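Local atomic coordinates of NAD-dependent aldehyde dehydrogenase (Burkholderia multivorans, PDB entry 5UJU), a protein that probably oxidises aldehydes to carboxylic acids with NAD+ as the electron acceptor. Residues A[134-139]-A[250-255]; A[44-49]-A[151-156]; A[123-128]-A[255-260]. One frame throughout, in Å; residues are numbered along the deposited sequence.

Followed from the N terminus, the chain first enters contact 2 with residues 44-49, then runs through helix 97-132, where residues 123-128 begin contact 3, and into helix 134-145, where residues 134-139 begin contact 1. Contact 2 closes first, at residues 151-156 of helix 149-156. Contacts 1 and 3 both close later on helix 245-260, contact 1 at 250-255, which runs directly into 255-260 of contact 3, and the two share Arg255. Contact 1 thus lies within the span of contact 3, whereas contact 2 crosses both. Together they tie the short helix 43-46 and the helices 97-132, 134-145 and 149-156 to one another and to helix 245-260, which follows strand 234-238.

Contact 1. Residues A[134-139]-A[250-255]; sequences SFEIAY and TVRIAR
The guanidinium group of Arg252 meets the carboxylate of Glu136 edge on, with CD of Glu136 in the guanidinium plane and the two flat groups turned 28° apart. This is a two-pronged salt bridge of unequal prongs. The shorter runs from NH1 of Arg252 to OE2 of Glu136 at 3.1 Å, on the syn side of the oxygen and nearly straight (166°); the second, from NH2 of Arg252 to OE1 of Glu136, is weak at 3.4 Å. Glu136 reaches the arginine as an extended chain, while Arg252, coming from the opposite direction, bends at chi3 (76°) to bring its terminal nitrogens round to the acid. Arg252 takes two conformations, and the bridge is made in the one described, so it need not be fully populated. The main partner of OE2 of Glu136 is NE2 of His61, so that oxygen is gripped by two residues, which would fix the carboxylate and probably favour its charged form. The bridge spans helix 134-145 and helix 245-260: Ile137 and Ile253 both pack on Leu130 of helix 97-132, and the side chain of Glu136 touches Ala57 of helix 50-60.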
ATOM      1  N   SER A 134      14.259   2.034  29.416  1.00 29.76           N
ATOM      2  CA  SER A 134      15.240   1.500  28.473  1.00 33.02           C
ATOM      3  C   SER A 134      16.180   0.509  29.138  1.00 30.39           C
ATOM      4  O   SER A 134      16.589  -0.476  28.514  1.00 28.98           O
ATOM      5  CB  SER A 134      16.044   2.632  27.831  1.00 33.10           C
ATOM      6  OG  SER A 134      15.277   3.308  26.854  1.00 27.26           O
ATOM      7  N   PHE A 135      16.561   0.763  30.391  1.00 30.45           N
ATOM      8  CA  PHE A 135      17.474  -0.154  31.065  1.00 31.30           C
ATOM      9  C   PHE A 135      16.796  -1.487  31.353  1.00 34.52           C
ATOM     10  O   PHE A 135      17.387  -2.546  31.131  1.00 30.16           O
ATOM     11  CB  PHE A 135      18.017   0.474  32.342  1.00 29.21           C
ATOM     12  CG  PHE A 135      19.156   1.423  32.102  1.00 35.35           C
ATOM     13  CD1 PHE A 135      20.430   0.939  31.831  1.00 35.57           C
ATOM     14  CD2 PHE A 135      18.959   2.794  32.156  1.00 36.19           C
ATOM     15  CE1 PHE A 135      21.484   1.806  31.604  1.00 36.56           C
ATOM     16  CE2 PHE A 135      20.006   3.665  31.941  1.00 40.17           C
ATOM     17  CZ  PHE A 135      21.270   3.170  31.659  1.00 40.85           C
ATOM     18  N   GLU A 136      15.556  -1.456  31.863  1.00 31.24           N
ATOM     19  CA  GLU A 136      14.815  -2.698  32.077  1.00 26.48           C
ATOM     20  C   GLU A 136      14.647  -3.472  30.775  1.00 26.69           C
ATOM     21  O   GLU A 136      14.821  -4.696  30.737  1.00 29.99           O
ATOM     22  CB  GLU A 136      13.446  -2.392  32.684  1.00 27.63           C
ATOM     23  CG  GLU A 136      12.526  -3.591  32.743  1.00 34.08           C
ATOM     24  CD  GLU A 136      11.106  -3.234  33.196  1.00 29.73           C
ATOM     25  OE1 GLU A 136      10.809  -2.039  33.339  1.00 28.28           O
ATOM     26  OE2 GLU A 136      10.308  -4.157  33.416  1.00 27.18           O
ATOM     27  N   ILE A 137      14.302  -2.768  29.698  1.00 28.59           N
ATOM     28  CA  ILE A 137      14.157  -3.396  28.388  1.00 23.48           C
ATOM     29  C   ILE A 137      15.510  -3.909  27.873  1.00 23.76           C
ATOM     30  O   ILE A 137      15.596  -4.997  27.287  1.00 25.44           O
ATOM     31  CB  ILE A 137      13.499  -2.399  27.418  1.00 26.91           C
ATOM     32  CG1 ILE A 137      12.045  -2.133  27.850  1.00 32.47           C
ATOM     33  CG2 ILE A 137      13.542  -2.907  25.979  1.00 27.30           C
ATOM     34  CD1 ILE A 137      11.362  -1.005  27.090  1.00 26.03           C
ATOM     35  N   ALA A 138      16.587  -3.164  28.109  1.00 25.58           N
ATOM     36  CA  ALA A 138      17.898  -3.621  27.638  1.00 28.33           C
ATOM     37  C   ALA A 138      18.254  -4.983  28.225  1.00 30.07           C
ATOM     38  O   ALA A 138      18.684  -5.892  27.502  1.00 34.97           O
ATOM     39  CB  ALA A 138      18.972  -2.594  27.982  1.00 26.11           C
ATOM     40  N   TYR A 139      18.082  -5.145  29.539  1.00 25.95           N
ATOM     41  CA  TYR A 139      18.384  -6.433  30.161  1.00 28.01           C
ATOM     42  C   TYR A 139      17.489  -7.548  29.628  1.00 31.85           C
ATOM     43  O   TYR A 139      17.946  -8.683  29.441  1.00 25.48           O
ATOM     44  CB  TYR A 139      18.273  -6.324  31.685  1.00 31.78           C
ATOM     45  CG  TYR A 139      19.483  -5.650  32.293  1.00 37.79           C
ATOM     46  CD1 TYR A 139      20.719  -6.283  32.280  1.00 41.97           C
ATOM     47  CD2 TYR A 139      19.393  -4.394  32.888  1.00 38.32           C
ATOM     48  CE1 TYR A 139      21.842  -5.684  32.826  1.00 42.10           C
ATOM     49  CE2 TYR A 139      20.512  -3.785  33.446  1.00 39.61           C
ATOM     50  CZ  TYR A 139      21.736  -4.438  33.407  1.00 41.30           C
ATOM     51  OH  TYR A 139      22.860  -3.855  33.951  1.00 39.29           O
ATOM     52  N   THR A 250       6.811  -4.112  26.828  1.00 26.62           N
ATOM     53  CA  THR A 250       6.260  -3.099  25.931  1.00 25.09           C
ATOM     54  C   THR A 250       4.730  -3.067  25.996  1.00 27.51           C
ATOM     55  O   THR A 250       4.115  -1.997  26.104  1.00 25.97           O
ATOM     56  CB  THR A 250       6.723  -3.368  24.493  1.00 23.53           C
ATOM     57  OG1 THR A 250       8.164  -3.340  24.417  1.00 23.85           O
ATOM     58  CG2 THR A 250       6.174  -2.299  23.576  1.00 18.84           C
ATOM     59  N   VAL A 251       4.100  -4.234  25.897  1.00 25.78           N
ATOM     60  CA  VAL A 251       2.645  -4.295  25.969  1.00 24.52           C
ATOM     61  C   VAL A 251       2.147  -3.763  27.312  1.00 26.29           C
ATOM     62  O   VAL A 251       1.172  -3.007  27.366  1.00 27.13           O
ATOM     63  CB  VAL A 251       2.155  -5.727  25.708  1.00 25.30           C
ATOM     64  CG1 VAL A 251       0.667  -5.827  26.057  1.00 22.12           C
ATOM     65  CG2 VAL A 251       2.400  -6.112  24.237  1.00 19.91           C
ATOM     66  N   ARG A 252       2.811  -4.139  28.410  1.00 22.75           N
ATOM     67  CA  ARG A 252       2.419  -3.648  29.733  0.59 30.37           C
ATOM     68  C   ARG A 252       2.394  -2.122  29.768  1.00 30.23           C
ATOM     69  O   ARG A 252       1.436  -1.510  30.258  1.00 28.98           O
ATOM     70  CB  ARG A 252       3.382  -4.196  30.795  0.59 32.14           C
ATOM     71  CG  ARG A 252       3.092  -3.759  32.252  0.59 36.55           C
ATOM     72  CD  ARG A 252       4.347  -3.910  33.150  0.59 38.92           C
ATOM     73  NE  ARG A 252       5.345  -2.859  32.929  0.59 38.93           N
ATOM     74  CZ  ARG A 252       6.662  -3.016  33.076  0.59 34.36           C
ATOM     75  NH1 ARG A 252       7.169  -4.185  33.448  0.59 29.64           N
ATOM     76  NH2 ARG A 252       7.479  -1.996  32.852  0.59 29.48           N
ATOM     77  N   ILE A 253       3.449  -1.490  29.256  1.00 30.13           N
ATOM     78  CA  ILE A 253       3.532  -0.035  29.286  1.00 25.41           C
ATOM     79  C   ILE A 253       2.485   0.584  28.365  1.00 27.49           C
ATOM     80  O   ILE A 253       1.841   1.581  28.720  1.00 30.51           O
ATOM     81  CB  ILE A 253       4.963   0.417  28.939  1.00 26.32           C
ATOM     82  CG1 ILE A 253       5.927  -0.011  30.055  1.00 28.88           C
ATOM     83  CG2 ILE A 253       5.016   1.916  28.761  1.00 26.57           C
ATOM     84  CD1 ILE A 253       7.427   0.278  29.757  1.00 28.10           C
ATOM     85  N   ALA A 254       2.269  -0.014  27.184  1.00 25.30           N
ATOM     86  CA  ALA A 254       1.217   0.464  26.289  1.00 22.83           C
ATOM     87  C   ALA A 254      -0.147   0.439  26.972  1.00 23.85           C
ATOM     88  O   ALA A 254      -0.918   1.399  26.868  1.00 24.52           O
ATOM     89  CB  ALA A 254       1.160  -0.387  25.020  1.00 18.90           C
ATOM     90  N   ARG A 255      -0.456  -0.658  27.668  1.00 21.46           N
ATOM     91  CA  ARG A 255      -1.747  -0.809  28.331  1.00 24.72           C
ATOM     92  C   ARG A 255      -1.917   0.200  29.457  1.00 27.20           C
ATOM     93  O   ARG A 255      -3.021   0.705  29.687  1.00 26.83           O
ATOM     94  CB  ARG A 255      -1.875  -2.234  28.864  1.00 26.88           C
ATOM     95  CG  ARG A 255      -1.974  -3.284  27.759  1.00 24.90           C
ATOM     96  CD  ARG A 255      -1.965  -4.686  28.329  1.00 25.57           C
ATOM     97  NE  ARG A 255      -3.118  -4.945  29.196  1.00 29.83           N
ATOM     98  CZ  ARG A 255      -4.285  -5.399  28.752  1.00 29.99           C
ATOM     99  NH1 ARG A 255      -4.465  -5.621  27.456  1.00 21.96           N
ATOM    100  NH2 ARG A 255      -5.280  -5.615  29.594  1.00 25.59           N
TER

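Contact 2. Residues A[44-49]-A[151-156]; sequences KVYGES and MAFQAG
Tyr46 and Phe153 have the nearest backbones of the two segments, yet their CA atoms are 12.1 Å apart, so the end of the short helix 43-46 and the end portion of helix 149-156 meet through two long aromatic side chains alone. The rings come from opposite directions and form a T-shaped (edge-to-face) pair, with centroids 5.5 Å apart and planes at 89°. Phe153 supplies the edge: its CZ stands over one face of Tyr46, displaced toward the rim, and lies 3.8 Å from CE2 of Tyr46 and 3.9 Å from CZ of Tyr46. With CG of Phe153 trans to the backbone N (chi1 -179°), the ring extends toward Tyr46. On the opposite face of the tyrosine ring sits CG1 of Val45, the preceding residue, so the phenol is sandwiched between an aromatic edge and an aliphatic branch. In the aldehyde dehydrogenase fold of this chain, the pair joins the short helix 43-46 to the helical layer that contains helices 134-145, 149-156 and 158-175; Pro158, at the start of the last of these, touches both rings. Phe153 packs further against Ser134 and Ala138 and meets the ring of Phe135. The phenol oxygen of Tyr46 is hydrogen-bonded to the backbone O of Ala38 and to ND2 of Asn131, and these bonds hold the hydroxyl end in place, while the turn of the ring is set by the groups on its faces, Phe153 CZ and Val45 CG1. Just after Tyr46 the chain leaves the helix at Gly47, whose positive phi turns it toward Ser49, at the N-cap position of helix 50-60, whose side chain makes no capping bond.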
ATOM      1  N   LYS A  44      23.718  11.035  33.098  1.00 77.05           N
ATOM      2  CA  LYS A  44      23.158  12.368  32.908  1.00 75.86           C
ATOM      3  C   LYS A  44      21.708  12.307  32.442  1.00 77.94           C
ATOM      4  O   LYS A  44      20.849  13.033  32.955  1.00 83.29           O
ATOM      5  CB  LYS A  44      24.006  13.149  31.905  1.00 72.93           C
ATOM      6  N   VAL A  45      21.411  11.421  31.499  1.00 72.82           N
ATOM      7  CA  VAL A  45      20.087  11.389  30.889  1.00 67.90           C
ATOM      8  C   VAL A  45      19.121  10.493  31.657  1.00 63.88           C
ATOM      9  O   VAL A  45      17.952  10.847  31.844  1.00 64.65           O
ATOM     10  CB  VAL A  45      20.232  10.944  29.420  1.00 64.61           C
ATOM     11  CG1 VAL A  45      18.871  10.884  28.733  1.00 58.40           C
ATOM     12  CG2 VAL A  45      21.193  11.879  28.685  1.00 60.75           C
ATOM     13  N   TYR A  46      19.576   9.324  32.103  1.00 60.84           N
ATOM     14  CA  TYR A  46      18.685   8.298  32.634  1.00 57.82           C
ATOM     15  C   TYR A  46      18.762   8.162  34.150  1.00 59.98           C
ATOM     16  O   TYR A  46      18.187   7.221  34.707  1.00 53.94           O
ATOM     17  CB  TYR A  46      18.981   6.959  31.959  1.00 46.11           C
ATOM     18  CG  TYR A  46      18.667   6.956  30.477  1.00 44.77           C
ATOM     19  CD1 TYR A  46      17.377   6.724  30.027  1.00 40.63           C
ATOM     20  CD2 TYR A  46      19.662   7.203  29.527  1.00 44.62           C
ATOM     21  CE1 TYR A  46      17.074   6.726  28.670  1.00 41.28           C
ATOM     22  CE2 TYR A  46      19.369   7.213  28.163  1.00 42.68           C
ATOM     23  CZ  TYR A  46      18.070   6.975  27.741  1.00 42.41           C
ATOM     24  OH  TYR A  46      17.758   6.973  26.396  1.00 35.48           O
ATOM     25  N   GLY A  47      19.447   9.074  34.825  1.00 65.86           N
ATOM     26  CA  GLY A  47      19.571   9.016  36.274  1.00 62.88           C
ATOM     27  C   GLY A  47      20.786   8.224  36.711  1.00 60.11           C
ATOM     28  O   GLY A  47      21.238   7.293  36.041  1.00 54.15           O
ATOM     29  N   GLU A  48      21.326   8.611  37.874  1.00 56.95           N
ATOM     30  CA  GLU A  48      22.518   7.952  38.405  1.00 57.23           C
ATOM     31  C   GLU A  48      22.259   6.488  38.743  1.00 56.03           C
ATOM     32  O   GLU A  48      23.173   5.662  38.654  1.00 58.83           O
ATOM     33  CB  GLU A  48      23.027   8.696  39.641  1.00 56.66           C
ATOM     34  N   SER A  49      21.029   6.140  39.125  1.00 52.41           N
ATOM     35  CA  SER A  49      20.669   4.755  39.397  1.00 53.71           C
ATOM     36  C   SER A  49      19.871   4.129  38.258  1.00 49.39           C
ATOM     37  O   SER A  49      19.193   3.117  38.466  1.00 51.03           O
ATOM     38  CB  SER A  49      19.890   4.657  40.710  1.00 60.44           C
ATOM     39  OG  SER A  49      18.595   5.211  40.574  1.00 69.72           O
ATOM     40  N   MET A 151      24.671  -3.074  22.874  1.00 31.31           N
ATOM     41  CA  MET A 151      23.765  -3.212  21.736  1.00 37.25           C
ATOM     42  C   MET A 151      22.337  -3.498  22.193  1.00 29.07           C
ATOM     43  O   MET A 151      21.370  -3.015  21.590  1.00 28.99           O
ATOM     44  CB  MET A 151      24.244  -4.321  20.802  1.00 34.74           C
ATOM     45  CG  MET A 151      23.249  -4.591  19.673  1.00 31.09           C
ATOM     46  SD  MET A 151      23.789  -5.868  18.508  1.00 35.36           S
ATOM     47  CE  MET A 151      25.139  -5.005  17.718  1.00 31.08           C
ATOM     48  N   ALA A 152      22.179  -4.304  23.237  1.00 29.97           N
ATOM     49  CA  ALA A 152      20.835  -4.573  23.734  1.00 30.81           C
ATOM     50  C   ALA A 152      20.148  -3.277  24.145  1.00 29.12           C
ATOM     51  O   ALA A 152      18.978  -3.057  23.819  1.00 30.44           O
ATOM     52  CB  ALA A 152      20.901  -5.556  24.900  1.00 25.43           C
ATOM     53  N   PHE A 153      20.887  -2.377  24.793  1.00 31.25           N
ATOM     54  CA  PHE A 153      20.335  -1.078  25.165  1.00 28.54           C
ATOM     55  C   PHE A 153      19.991  -0.243  23.933  1.00 29.22           C
ATOM     56  O   PHE A 153      18.856   0.214  23.776  1.00 30.50           O
ATOM     57  CB  PHE A 153      21.332  -0.335  26.057  1.00 29.08           C
ATOM     58  CG  PHE A 153      20.846   1.011  26.515  1.00 35.18           C
ATOM     59  CD1 PHE A 153      20.077   1.133  27.674  1.00 32.78           C
ATOM     60  CD2 PHE A 153      21.149   2.153  25.790  1.00 29.96           C
ATOM     61  CE1 PHE A 153      19.616   2.373  28.096  1.00 33.19           C
ATOM     62  CE2 PHE A 153      20.692   3.399  26.208  1.00 35.62           C
ATOM     63  CZ  PHE A 153      19.919   3.509  27.361  1.00 30.27           C
ATOM     64  N   GLN A 154      20.959  -0.036  23.043  1.00 29.62           N
ATOM     65  CA  GLN A 154      20.727   0.825  21.887  1.00 34.77           C
ATOM     66  C   GLN A 154      19.699   0.218  20.942  1.00 40.89           C
ATOM     67  O   GLN A 154      18.672   0.838  20.640  1.00 47.67           O
ATOM     68  CB  GLN A 154      22.036   1.084  21.153  1.00 31.02           C
ATOM     69  CG  GLN A 154      23.072   1.767  21.989  1.00 37.93           C
ATOM     70  CD  GLN A 154      24.182   2.356  21.139  1.00 46.61           C
ATOM     71  OE1 GLN A 154      24.356   1.975  19.978  1.00 48.67           O
ATOM     72  NE2 GLN A 154      24.925   3.302  21.706  1.00 48.07           N
ATOM     73  N   ALA A 155      19.954  -1.005  20.475  1.00 37.80           N
ATOM     74  CA  ALA A 155      19.041  -1.624  19.520  1.00 36.31           C
ATOM     75  C   ALA A 155      17.702  -1.977  20.154  1.00 33.64           C
ATOM     76  O   ALA A 155      16.667  -1.919  19.483  1.00 37.97           O
ATOM     77  CB  ALA A 155      19.689  -2.869  18.907  1.00 41.95           C
ATOM     78  N   GLY A 156      17.684  -2.348  21.434  1.00 32.30           N
ATOM     79  CA  GLY A 156      16.418  -2.702  22.046  1.00 28.59           C
ATOM     80  C   GLY A 156      15.650  -1.507  22.570  1.00 29.57           C
ATOM     81  O   GLY A 156      14.418  -1.542  22.621  1.00 30.93           O
TER

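Contact 3. Residues A[123-128]-A[255-260]; sequences SLEILA and RDVLRE
Val257 points its isopropyl group at Ile126 and Glu125, and the contact is a buried helix-helix packing in the aldehyde dehydrogenase fold, between the long helix 97-132 and the C-terminal end of helix 245-260. The backbones come close here, with the CA atoms of Ile126 and Val257 6.2 Å apart. Both partners meet the valine at a slant. Ile126 offers the inner part of its longer branch: CG1, set trans to the carbonyl carbon (chi1 -65°), crosses against the isopropyl group, 3.6 Å from CB of Val257 and 3.7 Å from CG2 of Val257. Beyond it, CD1 of Ile126 continues to Ala254 CA, one turn earlier on the same helix as the valine. Phe226 of helix 217-230 also packs against Ile126. Away from the interface, Arg259 is paired through NH1 with OD1 of Asp256 in its own helix, at 3.5 Å, and through NH2 with OD2 of Asp69. The chain of Glu125 folds at chi2 (66°), and its carboxylate serves other partners: OE1 bonds to NE2 of His17 and NZ of Lys16, while OE2 pairs with NE of Arg129. Arg129 also reaches Glu260 through NH2, so one guanidinium lies between two acids and would offset their like charges. To the valine Glu125 brings only its aliphatic part, with CG 3.8 Å from CG1 of Val257.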
ATOM      1  N   SER A 123       0.347   7.088  21.310  1.00 22.92           N
ATOM      2  CA  SER A 123       1.573   6.451  20.817  1.00 26.05           C
ATOM      3  C   SER A 123       2.819   7.182  21.310  1.00 26.30           C
ATOM      4  O   SER A 123       3.784   6.551  21.758  1.00 24.77           O
ATOM      5  CB  SER A 123       1.556   6.368  19.292  1.00 22.50           C
ATOM      6  OG  SER A 123       0.588   5.425  18.868  1.00 26.00           O
ATOM      7  N   LEU A 124       2.817   8.514  21.239  1.00 22.11           N
ATOM      8  CA  LEU A 124       4.007   9.260  21.637  1.00 31.46           C
ATOM      9  C   LEU A 124       4.249   9.161  23.132  1.00 30.91           C
ATOM     10  O   LEU A 124       5.404   9.139  23.576  1.00 29.21           O
ATOM     11  CB  LEU A 124       3.887  10.724  21.215  1.00 28.64           C
ATOM     12  CG  LEU A 124       3.731  10.923  19.706  1.00 26.95           C
ATOM     13  CD1 LEU A 124       3.394  12.383  19.340  1.00 28.38           C
ATOM     14  CD2 LEU A 124       4.968  10.435  18.975  1.00 28.75           C
ATOM     15  N   GLU A 125       3.178   9.100  23.920  1.00 27.02           N
ATOM     16  CA  GLU A 125       3.328   8.934  25.359  1.00 29.47           C
ATOM     17  C   GLU A 125       3.871   7.555  25.699  1.00 27.46           C
ATOM     18  O   GLU A 125       4.724   7.423  26.586  1.00 29.13           O
ATOM     19  CB  GLU A 125       1.990   9.189  26.056  1.00 25.81           C
ATOM     20  CG  GLU A 125       1.988   8.900  27.552  1.00 29.32           C
ATOM     21  CD  GLU A 125       2.874   9.833  28.374  1.00 32.53           C
ATOM     22  OE1 GLU A 125       3.217  10.941  27.902  1.00 33.62           O
ATOM     23  OE2 GLU A 125       3.220   9.446  29.513  1.00 30.50           O
ATOM     24  N   ILE A 126       3.381   6.514  25.020  1.00 23.07           N
ATOM     25  CA  ILE A 126       3.936   5.180  25.222  1.00 23.10           C
ATOM     26  C   ILE A 126       5.443   5.196  24.953  1.00 24.58           C
ATOM     27  O   ILE A 126       6.236   4.675  25.744  1.00 27.48           O
ATOM     28  CB  ILE A 126       3.220   4.147  24.335  1.00 27.00           C
ATOM     29  CG1 ILE A 126       1.739   3.995  24.742  1.00 23.15           C
ATOM     30  CG2 ILE A 126       3.990   2.809  24.346  1.00 20.60           C
ATOM     31  CD1 ILE A 126       0.905   3.193  23.749  1.00 21.32           C
ATOM     32  N   LEU A 127       5.857   5.827  23.843  1.00 28.04           N
ATOM     33  CA  LEU A 127       7.283   5.890  23.490  1.00 27.18           C
ATOM     34  C   LEU A 127       8.101   6.607  24.561  1.00 29.98           C
ATOM     35  O   LEU A 127       9.222   6.188  24.880  1.00 27.63           O
ATOM     36  CB  LEU A 127       7.463   6.563  22.127  1.00 25.57           C
ATOM     37  CG  LEU A 127       6.923   5.713  20.966  1.00 28.86           C
ATOM     38  CD1 LEU A 127       7.136   6.375  19.616  1.00 26.56           C
ATOM     39  CD2 LEU A 127       7.605   4.371  21.013  1.00 36.17           C
ATOM     40  N   ALA A 128       7.556   7.686  25.129  1.00 24.50           N
ATOM     41  CA  ALA A 128       8.254   8.380  26.202  1.00 31.77           C
ATOM     42  C   ALA A 128       8.486   7.448  27.381  1.00 32.43           C
ATOM     43  O   ALA A 128       9.579   7.423  27.956  1.00 31.03           O
ATOM     44  CB  ALA A 128       7.451   9.612  26.641  1.00 34.53           C
ATOM     45  N   ARG A 255      -0.456  -0.658  27.668  1.00 21.46           N
ATOM     46  CA  ARG A 255      -1.747  -0.809  28.331  1.00 24.72           C
ATOM     47  C   ARG A 255      -1.917   0.200  29.457  1.00 27.20           C
ATOM     48  O   ARG A 255      -3.021   0.705  29.687  1.00 26.83           O
ATOM     49  CB  ARG A 255      -1.875  -2.234  28.864  1.00 26.88           C
ATOM     50  CG  ARG A 255      -1.974  -3.284  27.759  1.00 24.90           C
ATOM     51  CD  ARG A 255      -1.965  -4.686  28.329  1.00 25.57           C
ATOM     52  NE  ARG A 255      -3.118  -4.945  29.196  1.00 29.83           N
ATOM     53  CZ  ARG A 255      -4.285  -5.399  28.752  1.00 29.99           C
ATOM     54  NH1 ARG A 255      -4.465  -5.621  27.456  1.00 21.96           N
ATOM     55  NH2 ARG A 255      -5.280  -5.615  29.594  1.00 25.59           N
ATOM     56  N   ASP A 256      -0.834   0.494  30.175  1.00 31.51           N
ATOM     57  CA  ASP A 256      -0.854   1.546  31.188  1.00 32.59           C
ATOM     58  C   ASP A 256      -1.319   2.866  30.598  1.00 29.65           C
ATOM     59  O   ASP A 256      -2.208   3.533  31.144  1.00 33.75           O
ATOM     60  CB  ASP A 256       0.546   1.723  31.776  1.00 33.55           C
ATOM     61  CG  ASP A 256       0.904   0.644  32.760  1.00 37.37           C
ATOM     62  OD1 ASP A 256       0.009  -0.128  33.166  1.00 45.36           O
ATOM     63  OD2 ASP A 256       2.093   0.578  33.130  1.00 47.87           O
ATOM     64  N   VAL A 257      -0.703   3.272  29.490  1.00 27.08           N
ATOM     65  CA  VAL A 257      -1.018   4.554  28.874  1.00 25.14           C
ATOM     66  C   VAL A 257      -2.458   4.562  28.382  1.00 29.88           C
ATOM     67  O   VAL A 257      -3.202   5.526  28.600  1.00 26.01           O
ATOM     68  CB  VAL A 257      -0.035   4.852  27.728  1.00 30.35           C
ATOM     69  CG1 VAL A 257      -0.461   6.102  26.991  1.00 25.75           C
ATOM     70  CG2 VAL A 257       1.396   4.984  28.278  1.00 26.04           C
ATOM     71  N   LEU A 258      -2.869   3.481  27.713  1.00 25.78           N
ATOM     72  CA  LEU A 258      -4.233   3.400  27.199  1.00 31.50           C
ATOM     73  C   LEU A 258      -5.250   3.472  28.330  1.00 28.49           C
ATOM     74  O   LEU A 258      -6.246   4.200  28.235  1.00 37.37           O
ATOM     75  CB  LEU A 258      -4.408   2.107  26.392  1.00 24.95           C
ATOM     76  CG  LEU A 258      -3.709   2.114  25.029  1.00 24.76           C
ATOM     77  CD1 LEU A 258      -3.308   0.687  24.609  1.00 26.14           C
ATOM     78  CD2 LEU A 258      -4.617   2.744  23.992  1.00 26.73           C
ATOM     79  N   ARG A 259      -5.001   2.745  29.422  1.00 25.59           N
ATOM     80  CA  ARG A 259      -5.911   2.782  30.563  1.00 29.87           C
ATOM     81  C   ARG A 259      -5.989   4.187  31.152  1.00 35.23           C
ATOM     82  O   ARG A 259      -7.080   4.716  31.393  1.00 36.23           O
ATOM     83  CB  ARG A 259      -5.443   1.785  31.625  1.00 29.26           C
ATOM     84  CG  ARG A 259      -6.479   1.467  32.701  1.00 46.68           C
ATOM     85  CD  ARG A 259      -5.880   0.555  33.775  1.00 51.96           C
ATOM     86  NE  ARG A 259      -5.683  -0.823  33.320  1.00 48.09           N
ATOM     87  CZ  ARG A 259      -4.514  -1.314  32.917  1.00 48.95           C
ATOM     88  NH1 ARG A 259      -3.437  -0.537  32.902  1.00 56.48           N
ATOM     89  NH2 ARG A 259      -4.416  -2.579  32.527  1.00 43.22           N
ATOM     90  N   GLU A 260      -4.832   4.819  31.366  1.00 29.58           N
ATOM     91  CA  GLU A 260      -4.803   6.146  31.967  1.00 31.52           C
ATOM     92  C   GLU A 260      -5.456   7.182  31.067  1.00 35.48           C
ATOM     93  O   GLU A 260      -5.968   8.196  31.564  1.00 33.62           O
ATOM     94  CB  GLU A 260      -3.361   6.533  32.301  1.00 38.86           C
ATOM     95  CG  GLU A 260      -2.756   5.676  33.409  1.00 42.32           C
ATOM     96  CD  GLU A 260      -1.258   5.895  33.588  1.00 45.54           C
ATOM     97  OE1 GLU A 260      -0.786   7.022  33.343  1.00 46.31           O
ATOM     98  OE2 GLU A 260      -0.558   4.934  33.977  1.00 45.61           O
TER